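Local coordinates for protein amidase, hydantoinase/carbamoylase family (Burkholderia vietnamiensis, PDB 5I4M) that probably hydrolyses N-carbamoyl-L-amino acids as a dimeric, two-zinc amidase of the peptidase M20 family, at residues Q108-Y118 against H403-I414; L260-V270 against A283-H291. All blocks are in the same frame, centred on the assembly; numbering follows the deposited sequence.

Contact 1 of 2, residues Q108-Y118 against H403-I414. With ZN (zinc ion), chain D; ZN (zinc ion), chain C; 3PG (3-phosphoglyceric acid), chain E.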
loop_
_atom_site.group_PDB
_atom_site.type_symbol
_atom_site.label_atom_id
_atom_site.label_comp_id
_atom_site.label_asym_id
_atom_site.label_seq_id
_atom_site.Cartn_x
_atom_site.Cartn_y
_atom_site.Cartn_z
ATOM N N GLN A 108 8.896 -7.174 -14.302
ATOM C CA GLN A 108 8.498 -6.495 -13.088
ATOM C C GLN A 108 7.993 -5.096 -13.419
ATOM O O GLN A 108 8.255 -4.575 -14.507
ATOM C CB GLN A 108 9.691 -6.409 -12.143
ATOM C CG GLN A 108 10.167 -7.750 -11.688
ATOM C CD GLN A 108 9.286 -8.267 -10.577
ATOM O OE1 GLN A 108 8.625 -7.484 -9.894
ATOM N NE2 GLN A 108 9.257 -9.586 -10.396
ATOM N N PRO A 109 7.276 -4.459 -12.484
ATOM C CA PRO A 109 6.901 -3.051 -12.689
ATOM C C PRO A 109 8.110 -2.144 -12.817
ATOM O O PRO A 109 8.066 -1.163 -13.566
ATOM C CB PRO A 109 6.062 -2.718 -11.447
ATOM C CG PRO A 109 6.396 -3.786 -10.437
ATOM C CD PRO A 109 6.730 -5.018 -11.230
ATOM N N THR A 110 9.181 -2.439 -12.086
ATOM C CA THR A 110 10.476 -1.769 -12.237
ATOM C C THR A 110 11.428 -2.648 -13.037
ATOM O O THR A 110 12.583 -2.877 -12.660
ATOM C CB THR A 110 11.075 -1.443 -10.869
ATOM O OG1 THR A 110 11.150 -2.644 -10.088
ATOM C CG2 THR A 110 10.236 -0.419 -10.137
ATOM N N GLY A 111 10.947 -3.173 -14.150
ATOM C CA GLY A 111 11.720 -4.155 -14.876
ATOM C C GLY A 111 12.799 -3.548 -15.756
ATOM O O GLY A 111 12.760 -2.382 -16.159
ATOM N N GLY A 112 13.782 -4.384 -16.077
ATOM C CA GLY A 112 14.847 -4.003 -16.976
ATOM C C GLY A 112 14.599 -4.506 -18.385
ATOM O O GLY A 112 13.675 -5.271 -18.653
ATOM N N ARG A 113 15.467 -4.066 -19.292
ATOM C CA ARG A 113 15.352 -4.410 -20.702
ATOM C C ARG A 113 15.930 -5.776 -21.044
ATOM O O ARG A 113 15.893 -6.163 -22.217
ATOM C CB ARG A 113 16.044 -3.331 -21.548
ATOM C CG ARG A 113 15.308 -1.979 -21.512
ATOM C CD ARG A 113 16.148 -0.822 -22.078
ATOM N NE ARG A 113 17.349 -0.631 -21.274
ATOM C CZ ARG A 113 18.576 -0.502 -21.760
ATOM N NH1 ARG A 113 18.780 -0.500 -23.075
ATOM N NH2 ARG A 113 19.599 -0.359 -20.922
ATOM N N PHE A 114 16.448 -6.525 -20.066
ATOM C CA PHE A 114 17.134 -7.770 -20.387
ATOM C C PHE A 114 16.608 -8.994 -19.640
ATOM O O PHE A 114 16.672 -10.113 -20.168
ATOM C CB PHE A 114 18.632 -7.597 -20.126
ATOM C CG PHE A 114 19.257 -6.511 -20.954
ATOM C CD1 PHE A 114 19.670 -6.769 -22.256
ATOM C CD2 PHE A 114 19.396 -5.222 -20.449
ATOM C CE1 PHE A 114 20.226 -5.767 -23.038
ATOM C CE2 PHE A 114 19.960 -4.212 -21.225
ATOM C CZ PHE A 114 20.381 -4.487 -22.517
ATOM N N ASP A 115 16.113 -8.817 -18.415
ATOM C CA ASP A 115 15.627 -9.956 -17.631
ATOM C C ASP A 115 14.547 -10.686 -18.418
ATOM O O ASP A 115 13.566 -10.076 -18.856
ATOM C CB ASP A 115 15.106 -9.444 -16.283
ATOM C CG ASP A 115 14.497 -10.523 -15.401
ATOM O OD1 ASP A 115 14.570 -11.735 -15.717
ATOM O OD2 ASP A 115 13.963 -10.127 -14.329
ATOM N N GLY A 116 14.767 -11.978 -18.663
ATOM C CA GLY A 116 13.822 -12.768 -19.432
ATOM C C GLY A 116 13.839 -12.557 -20.937
ATOM O O GLY A 116 13.993 -13.514 -21.705
ATOM N N ILE A 117 13.655 -11.318 -21.387
ATOM C CA ILE A 117 13.493 -11.109 -22.824
ATOM C C ILE A 117 14.775 -11.467 -23.578
ATOM O O ILE A 117 14.721 -11.920 -24.728
ATOM C CB ILE A 117 13.030 -9.660 -23.105
ATOM C CG1 ILE A 117 12.774 -9.445 -24.605
ATOM C CG2 ILE A 117 14.049 -8.656 -22.586
ATOM C CD1 ILE A 117 11.629 -10.282 -25.170
ATOM N N TYR A 118 15.940 -11.298 -22.951
ATOM C CA TYR A 118 17.192 -11.701 -23.596
ATOM C C TYR A 118 17.168 -13.183 -23.968
ATOM O O TYR A 118 17.558 -13.561 -25.078
ATOM C CB TYR A 118 18.362 -11.385 -22.664
ATOM C CG TYR A 118 19.736 -11.882 -23.087
ATOM C CD1 TYR A 118 20.165 -11.817 -24.415
ATOM C CD2 TYR A 118 20.621 -12.378 -22.136
ATOM C CE1 TYR A 118 21.434 -12.254 -24.770
ATOM C CE2 TYR A 118 21.884 -12.818 -22.486
ATOM C CZ TYR A 118 22.287 -12.746 -23.802
ATOM O OH TYR A 118 23.549 -13.190 -24.133
ATOM N N HIS A 403 15.761 -6.129 -11.688
ATOM C CA HIS A 403 14.499 -5.678 -11.100
ATOM C C HIS A 403 14.549 -4.192 -10.748
ATOM O O HIS A 403 13.863 -3.726 -9.835
ATOM C CB HIS A 403 14.108 -6.547 -9.901
ATOM C CG HIS A 403 13.598 -7.897 -10.316
ATOM N ND1 HIS A 403 12.957 -8.764 -9.459
ATOM C CD2 HIS A 403 13.624 -8.513 -11.525
ATOM C CE1 HIS A 403 12.615 -9.859 -10.119
ATOM N NE2 HIS A 403 13.006 -9.730 -11.377
ATOM N N ASN A 404 15.344 -3.456 -11.524
ATOM C CA ASN A 404 15.452 -2.004 -11.511
ATOM C C ASN A 404 15.544 -1.578 -12.972
ATOM O O ASN A 404 16.124 -2.294 -13.791
ATOM C CB ASN A 404 16.691 -1.553 -10.701
ATOM C CG ASN A 404 16.789 -0.032 -10.530
ATOM O OD1 ASN A 404 16.785 0.730 -11.500
ATOM N ND2 ASN A 404 16.899 0.409 -9.275
ATOM N N GLU A 405 14.940 -0.442 -13.306
ATOM C CA GLU A 405 14.868 -0.030 -14.704
ATOM C C GLU A 405 16.230 0.321 -15.303
ATOM O O GLU A 405 16.344 0.390 -16.533
ATOM C CB GLU A 405 13.904 1.147 -14.825
ATOM C CG GLU A 405 12.474 0.758 -14.481
ATOM C CD GLU A 405 11.649 1.912 -13.964
ATOM O OE1 GLU A 405 11.189 2.733 -14.780
ATOM O OE2 GLU A 405 11.453 1.995 -12.737
ATOM N N ILE A 406 17.264 0.519 -14.477
ATOM C CA ILE A 406 18.606 0.775 -14.988
ATOM C C ILE A 406 19.378 -0.502 -15.284
ATOM O O ILE A 406 20.560 -0.425 -15.630
ATOM C CB ILE A 406 19.444 1.633 -14.015
ATOM C CG1 ILE A 406 19.736 0.845 -12.736
ATOM C CG2 ILE A 406 18.745 2.962 -13.725
ATOM C CD1 ILE A 406 20.622 1.574 -11.759
ATOM N N GLU A 407 18.749 -1.666 -15.158
ATOM C CA GLU A 407 19.367 -2.928 -15.548
ATOM C C GLU A 407 19.999 -2.806 -16.931
ATOM O O GLU A 407 19.410 -2.223 -17.848
ATOM C CB GLU A 407 18.291 -4.017 -15.535
ATOM C CG GLU A 407 18.751 -5.406 -15.920
ATOM C CD GLU A 407 17.574 -6.317 -16.130
ATOM O OE1 GLU A 407 17.034 -6.842 -15.125
ATOM O OE2 GLU A 407 17.157 -6.469 -17.302
ATOM N N ASP A 408 21.217 -3.330 -17.083
ATOM C CA ASP A 408 21.940 -3.079 -18.323
ATOM C C ASP A 408 22.948 -4.182 -18.604
ATOM O O ASP A 408 23.430 -4.857 -17.689
ATOM C CB ASP A 408 22.649 -1.721 -18.273
ATOM C CG ASP A 408 22.886 -1.126 -19.656
ATOM O OD1 ASP A 408 22.349 -1.655 -20.661
ATOM O OD2 ASP A 408 23.603 -0.104 -19.725
ATOM N N ALA A 409 23.264 -4.346 -19.890
ATOM C CA ALA A 409 24.275 -5.300 -20.337
ATOM C C ALA A 409 24.987 -4.706 -21.542
ATOM O O ALA A 409 24.420 -3.886 -22.265
ATOM C CB ALA A 409 23.657 -6.649 -20.700
ATOM N N THR A 410 26.234 -5.106 -21.745
ATOM C CA THR A 410 26.952 -4.591 -22.905
ATOM C C THR A 410 26.623 -5.411 -24.150
ATOM O O THR A 410 26.293 -6.595 -24.052
ATOM C CB THR A 410 28.456 -4.641 -22.681
ATOM O OG1 THR A 410 28.878 -6.011 -22.666
ATOM C CG2 THR A 410 28.826 -3.964 -21.373
ATOM N N PRO A 411 26.730 -4.807 -25.334
ATOM C CA PRO A 411 26.603 -5.602 -26.569
ATOM C C PRO A 411 27.515 -6.818 -26.604
ATOM O O PRO A 411 27.093 -7.895 -27.051
ATOM C CB PRO A 411 26.953 -4.579 -27.664
ATOM C CG PRO A 411 26.505 -3.264 -27.077
ATOM C CD PRO A 411 26.781 -3.355 -25.599
ATOM N N ALA A 412 28.759 -6.676 -26.130
ATOM C CA ALA A 412 29.682 -7.810 -26.084
ATOM C C ALA A 412 29.108 -8.969 -25.273
ATOM O O ALA A 412 29.149 -10.123 -25.717
ATOM C CB ALA A 412 31.030 -7.375 -25.511
ATOM N N TRP A 413 28.591 -8.686 -24.069
ATOM C CA TRP A 413 28.012 -9.752 -23.248
ATOM C C TRP A 413 26.822 -10.393 -23.939
ATOM O O TRP A 413 26.669 -11.619 -23.924
ATOM C CB TRP A 413 27.569 -9.211 -21.887
ATOM C CG TRP A 413 28.670 -8.751 -21.026
ATOM C CD1 TRP A 413 30.004 -9.070 -21.129
ATOM C CD2 TRP A 413 28.547 -7.872 -19.911
ATOM N NE1 TRP A 413 30.710 -8.435 -20.138
ATOM C CE2 TRP A 413 29.842 -7.692 -19.378
ATOM C CE3 TRP A 413 27.465 -7.213 -19.308
ATOM C CZ2 TRP A 413 30.084 -6.880 -18.270
ATOM C CZ3 TRP A 413 27.710 -6.397 -18.207
ATOM C CH2 TRP A 413 29.010 -6.235 -17.707
ATOM N N ILE A 414 25.933 -9.568 -24.495
ATOM C CA ILE A 414 24.730 -10.088 -25.138
ATOM C C ILE A 414 25.103 -11.034 -26.271
ATOM O O ILE A 414 24.575 -12.146 -26.376
ATOM C CB ILE A 414 23.851 -8.918 -25.627
ATOM C CG1 ILE A 414 23.288 -8.155 -24.430
ATOM C CG2 ILE A 414 22.713 -9.402 -26.533
ATOM C CD1 ILE A 414 22.445 -9.039 -23.492
HETATM ZN ZN ZN D . 12.776 -11.094 -13.015
HETATM ZN ZN ZN C . 14.070 -13.787 -15.467
HETATM C C1 3PG E . 12.615 -14.838 -8.902
HETATM O O1 3PG E . 12.283 -13.857 -8.211
HETATM O O2 3PG E . 13.712 -15.421 -8.765
HETATM C C2 3PG E . 11.641 -15.327 -9.935
HETATM O O3 3PG E . 11.933 -16.691 -10.288
HETATM C C3 3PG E . 11.777 -14.455 -11.162
HETATM O O1P 3PG E . 13.079 -14.631 -11.724
HETATM P P 3PG E . 13.634 -13.540 -12.811
HETATM O O2P 3PG E . 12.500 -13.286 -13.777
HETATM O O3P 3PG E . 13.961 -12.319 -11.962
HETATM O O4P 3PG E . 14.836 -14.252 -13.457
HETATM O O HOH W 1 8.124 1.718 -13.033
HETATM O O HOH W 2 14.420 -6.615 -14.364
HETATM O O HOH W 3 16.926 -1.579 -18.450
HETATM O O HOH W 4 21.828 -0.375 -23.167
HETATM O O HOH W 5 13.840 -15.960 -15.471
#
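Asp115 and His403 are the ligands that this contact contributes to the two-zinc centre of the M20 peptidase fold, brought together from distant loops. Asp115 bridges the metals: OD2 binds one zinc ion at 2.0 Å and OD1 the other. With CG anti to the backbone N (chi1 177°), its carboxylate reaches both. His403 NE2 ligates the same zinc as OD2, 2.1 Å away, and OD2 sits at the edge of the imidazole, whose plane lies 24° from that of the carboxylate. Glu150 completes the protein ligands of this zinc, while His104 and His211 bind its partner; the phosphate of 3-phosphoglyceric acid spans both ions. Gln108 lays CG over the centre of the His403 ring, 3.4 Å from its centroid, a CH-pi contact, and Asn296 O of the second subunit accepts from His403 ND1.

Behind the metals, Glu407, a second-shell residue, holds the Asp115 loop in place. Its OE2 takes two backbone N-H groups, Phe114 N nearly along the C-O axis and Asp115 N at 2.8 Å from the syn side but well out of the carboxylate plane, both bent to 143°. Gly112 CA packs against the carboxylate, 3.4 Å from Glu407 OE2. A water accepts from Gly112 N and His403 N and donates to Glu407 OE1, which is also hydrogen-bonded to Ser402 OG.

Farther from the zincs, ring packing takes over, with polar bonds at its margins. Ala409 CB lies in CH-pi contact over one face of the Phe114 ring, near its centre, while Arg113 NH2 forms a salt bridge to Asp408 OD1 whose hydrogen bond is weak. In the helix beginning at Pro411, Ile414 CD1 sits over the centre of the Tyr118 ring, and Tyr118 OH donates to Ile414 O at 2.7 Å.

Contact 2 of 2, residues L260-V270 against A283-H291; sequences LLGASRVVDLV and ATVGMMQVH
Met288 meets Leu260, Ala263 and Val267 where a helix packs on a strand of the M20 dimerisation region, an alpha/beta layer in which helix 259-276 packs on strand 282-291. The short segments 260-270 and 288-291 run nearly antiparallel, at 162°, with their axes 10.3 Å apart at closest approach. From CB, which points to the helix, the Met288 chain continues through CG, anti to the backbone N (chi1 -177°), and carries the extended stem out from the strand. SD then meets Leu260 CD1 at 3.8 Å where the two side chains cross at about a right angle. A bend at the last torsion (chi3 -73°) brings CE against both Ala263 CB and Val267 CG2; the methyl lies 3.7 Å from the latter. One thioether thus touches three residues spread over two turns of helix.

The neighbouring contacts extend the same apolar seam in both directions. Leu260 CD1 also meets Val290 CG2, at 4.0 Å, so this single methyl lies against two strand residues. Toward the other end, Val267 CG2 rests on Val285 CG1, and Val270 CG2 on Val285 CG2, each valine pair crossing roughly perpendicularly. No hydrogen bond links the segments. Within the helix, however, Leu260 O accepts from both Ser264 N and Ser264 OG, which approach from opposite faces of its plane.

The helix also meets the second subunit: Arg265 and Asp268 form salt bridges to Asp268 and Arg265 of that other chain, and Val267, besides packing on the strand, touches Ser264 of the second subunit. Where the strand begins, Val270 CG1 touches Ala283 CB at 3.7 Å and lies 3.6 Å from Thr284 N.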
loop_
_atom_site.group_PDB
_atom_site.type_symbol
_atom_site.label_atom_id
_atom_site.label_comp_id
_atom_site.label_asym_id
_atom_site.label_seq_id
_atom_site.Cartn_x
_atom_site.Cartn_y
_atom_site.Cartn_z
ATOM N N LEU A 260 0.211 -2.992 11.701
ATOM C CA LEU A 260 1.416 -2.525 11.025
ATOM C C LEU A 260 2.628 -2.567 11.952
ATOM O O LEU A 260 3.749 -2.813 11.503
ATOM C CB LEU A 260 1.183 -1.112 10.465
ATOM C CG LEU A 260 2.361 -0.474 9.717
ATOM C CD1 LEU A 260 2.783 -1.363 8.557
ATOM C CD2 LEU A 260 1.994 0.926 9.220
ATOM N N LEU A 261 2.438 -2.321 13.242
ATOM C CA LEU A 261 3.530 -2.540 14.179
ATOM C C LEU A 261 4.018 -3.976 14.094
ATOM O O LEU A 261 5.229 -4.230 14.044
ATOM C CB LEU A 261 3.074 -2.206 15.597
ATOM C CG LEU A 261 4.134 -2.302 16.700
ATOM C CD1 LEU A 261 5.255 -1.274 16.472
ATOM C CD2 LEU A 261 3.501 -2.131 18.057
ATOM N N GLY A 262 3.081 -4.927 14.048
ATOM C CA GLY A 262 3.460 -6.328 13.900
ATOM C C GLY A 262 4.159 -6.596 12.583
ATOM O O GLY A 262 5.239 -7.194 12.546
ATOM N N ALA A 263 3.550 -6.155 11.478
ATOM C CA ALA A 263 4.151 -6.389 10.169
ATOM C C ALA A 263 5.542 -5.780 10.086
ATOM O O ALA A 263 6.469 -6.397 9.547
ATOM C CB ALA A 263 3.251 -5.822 9.069
ATOM N N SER A 264 5.706 -4.564 10.609
ATOM C CA SER A 264 7.011 -3.912 10.586
ATOM C C SER A 264 8.043 -4.705 11.376
ATOM O O SER A 264 9.215 -4.791 10.982
ATOM C CB SER A 264 6.894 -2.493 11.148
ATOM O OG SER A 264 6.119 -1.697 10.272
ATOM N N ARG A 265 7.635 -5.281 12.501
ATOM C CA ARG A 265 8.585 -6.098 13.245
ATOM C C ARG A 265 8.973 -7.343 12.462
ATOM O O ARG A 265 10.104 -7.825 12.592
ATOM C CB ARG A 265 8.005 -6.451 14.612
ATOM C CG ARG A 265 8.066 -5.253 15.536
ATOM C CD ARG A 265 7.406 -5.502 16.888
ATOM N NE ARG A 265 7.512 -4.303 17.713
ATOM C CZ ARG A 265 6.814 -4.092 18.823
ATOM N NH1 ARG A 265 5.949 -5.011 19.248
ATOM N NH2 ARG A 265 6.976 -2.962 19.500
ATOM N N VAL A 266 8.065 -7.864 11.632
ATOM C CA VAL A 266 8.418 -9.027 10.820
ATOM C C VAL A 266 9.343 -8.623 9.679
ATOM O O VAL A 266 10.226 -9.394 9.290
ATOM C CB VAL A 266 7.157 -9.744 10.302
ATOM C CG1 VAL A 266 7.542 -10.934 9.420
ATOM C CG2 VAL A 266 6.302 -10.231 11.482
ATOM N N VAL A 267 9.171 -7.419 9.128
ATOM C CA VAL A 267 10.117 -6.950 8.113
ATOM C C VAL A 267 11.535 -6.977 8.670
ATOM O O VAL A 267 12.477 -7.439 8.010
ATOM C CB VAL A 267 9.726 -5.544 7.620
ATOM C CG1 VAL A 267 10.852 -4.932 6.769
ATOM C CG2 VAL A 267 8.429 -5.596 6.807
ATOM N N ASP A 268 11.698 -6.508 9.909
ATOM C CA ASP A 268 13.007 -6.516 10.557
ATOM C C ASP A 268 13.470 -7.940 10.839
ATOM O O ASP A 268 14.643 -8.273 10.628
ATOM C CB ASP A 268 12.934 -5.698 11.850
ATOM C CG ASP A 268 14.236 -4.992 12.186
ATOM O OD1 ASP A 268 15.115 -4.877 11.308
ATOM O OD2 ASP A 268 14.365 -4.528 13.338
ATOM N N LEU A 269 12.559 -8.796 11.306
ATOM C CA LEU A 269 12.902 -10.194 11.550
ATOM C C LEU A 269 13.336 -10.897 10.267
ATOM O O LEU A 269 14.308 -11.662 10.264
ATOM C CB LEU A 269 11.706 -10.917 12.174
ATOM C CG LEU A 269 11.802 -12.443 12.254
ATOM C CD1 LEU A 269 12.878 -12.848 13.229
ATOM C CD2 LEU A 269 10.454 -13.043 12.636
ATOM N N VAL A 270 12.615 -10.664 9.171
ATOM C CA VAL A 270 12.961 -11.288 7.894
ATOM C C VAL A 270 14.377 -10.912 7.486
ATOM O O VAL A 270 15.170 -11.764 7.066
ATOM C CB VAL A 270 11.936 -10.893 6.819
ATOM C CG1 VAL A 270 12.481 -11.139 5.403
ATOM C CG2 VAL A 270 10.642 -11.648 7.044
ATOM N N ALA A 283 16.680 -12.761 1.942
ATOM C CA ALA A 283 15.406 -12.588 2.638
ATOM C C ALA A 283 14.893 -11.178 2.418
ATOM O O ALA A 283 15.631 -10.214 2.646
ATOM C CB ALA A 283 15.539 -12.866 4.140
ATOM N N THR A 284 13.623 -11.068 2.017
ATOM C CA THR A 284 13.040 -9.801 1.594
ATOM C C THR A 284 11.550 -9.777 1.894
ATOM O O THR A 284 10.861 -10.781 1.715
ATOM C CB THR A 284 13.212 -9.574 0.080
ATOM O OG1 THR A 284 14.491 -10.060 -0.342
ATOM C CG2 THR A 284 13.080 -8.076 -0.272
ATOM N N VAL A 285 11.054 -8.622 2.330
ATOM C CA VAL A 285 9.626 -8.308 2.287
ATOM C C VAL A 285 9.456 -7.263 1.192
ATOM O O VAL A 285 9.907 -6.122 1.340
ATOM C CB VAL A 285 9.099 -7.793 3.635
ATOM C CG1 VAL A 285 7.651 -7.329 3.499
ATOM C CG2 VAL A 285 9.194 -8.895 4.683
ATOM N N GLY A 286 8.818 -7.645 0.090
ATOM C CA GLY A 286 8.727 -6.757 -1.052
ATOM C C GLY A 286 7.361 -6.140 -1.254
ATOM O O GLY A 286 7.229 -5.126 -1.942
ATOM N N MET A 287 6.332 -6.733 -0.662
ATOM C CA MET A 287 4.957 -6.322 -0.920
ATOM C C MET A 287 4.218 -6.200 0.404
ATOM O O MET A 287 4.307 -7.093 1.252
ATOM C CB MET A 287 4.255 -7.323 -1.849
ATOM C CG MET A 287 2.810 -6.956 -2.180
ATOM S SD MET A 287 2.066 -8.254 -3.164
ATOM C CE MET A 287 0.411 -7.594 -3.387
ATOM N N MET A 288 3.493 -5.098 0.574
ATOM C CA MET A 288 2.771 -4.834 1.811
ATOM C C MET A 288 1.537 -4.017 1.471
ATOM O O MET A 288 1.619 -3.072 0.685
ATOM C CB MET A 288 3.641 -4.074 2.827
ATOM C CG MET A 288 2.925 -3.848 4.157
ATOM S SD MET A 288 3.961 -3.168 5.471
ATOM C CE MET A 288 4.964 -4.604 5.863
ATOM N N GLN A 289 0.399 -4.383 2.063
ATOM C CA GLN A 289 -0.864 -3.658 1.882
ATOM C C GLN A 289 -1.446 -3.380 3.263
ATOM O O GLN A 289 -1.760 -4.319 3.997
ATOM C CB GLN A 289 -1.877 -4.461 1.049
ATOM C CG GLN A 289 -1.471 -4.798 -0.406
ATOM C CD GLN A 289 -2.403 -5.835 -1.066
ATOM O OE1 GLN A 289 -2.890 -6.748 -0.410
ATOM N NE2 GLN A 289 -2.654 -5.681 -2.363
ATOM N N VAL A 290 -1.594 -2.105 3.614
ATOM C CA VAL A 290 -2.061 -1.696 4.939
ATOM C C VAL A 290 -3.534 -1.324 4.858
ATOM O O VAL A 290 -3.962 -0.679 3.894
ATOM C CB VAL A 290 -1.224 -0.513 5.462
ATOM C CG1 VAL A 290 -1.719 -0.036 6.839
ATOM C CG2 VAL A 290 0.266 -0.883 5.489
ATOM N N HIS A 291 -4.321 -1.721 5.874
ATOM C CA HIS A 291 -5.740 -1.394 5.929
ATOM C C HIS A 291 -6.075 -0.776 7.284
ATOM O O HIS A 291 -5.676 -1.321 8.327
ATOM C CB HIS A 291 -6.585 -2.655 5.675
ATOM C CG HIS A 291 -6.201 -3.402 4.430
ATOM N ND1 HIS A 291 -6.726 -3.106 3.189
ATOM C CD2 HIS A 291 -5.342 -4.432 4.236
ATOM C CE1 HIS A 291 -6.203 -3.918 2.285
ATOM N NE2 HIS A 291 -5.366 -4.737 2.896
#

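Both contacts are buried and both touch the second subunit, yet they illustrate two ways of building a protein interior. Contact 1 is formed mainly of loops near the middle of the chain, where metal bonds, carboxylate-to-backbone bonds and bridging waters dominate; contact 2, farther from the centre, joins a regular helix to a strand through almost wholly apolar contacts with no hydrogen bond across. Along the sequence, contact 2 is nested within the loop that contact 1 closes. Their centres are 28 Å apart and they do not touch. The second subunit touches both: its His247 and Asn296 bind the phosphoglycerate beside contact 1, while contact 2 lies in the sequence region assigned to M20 dimerisation.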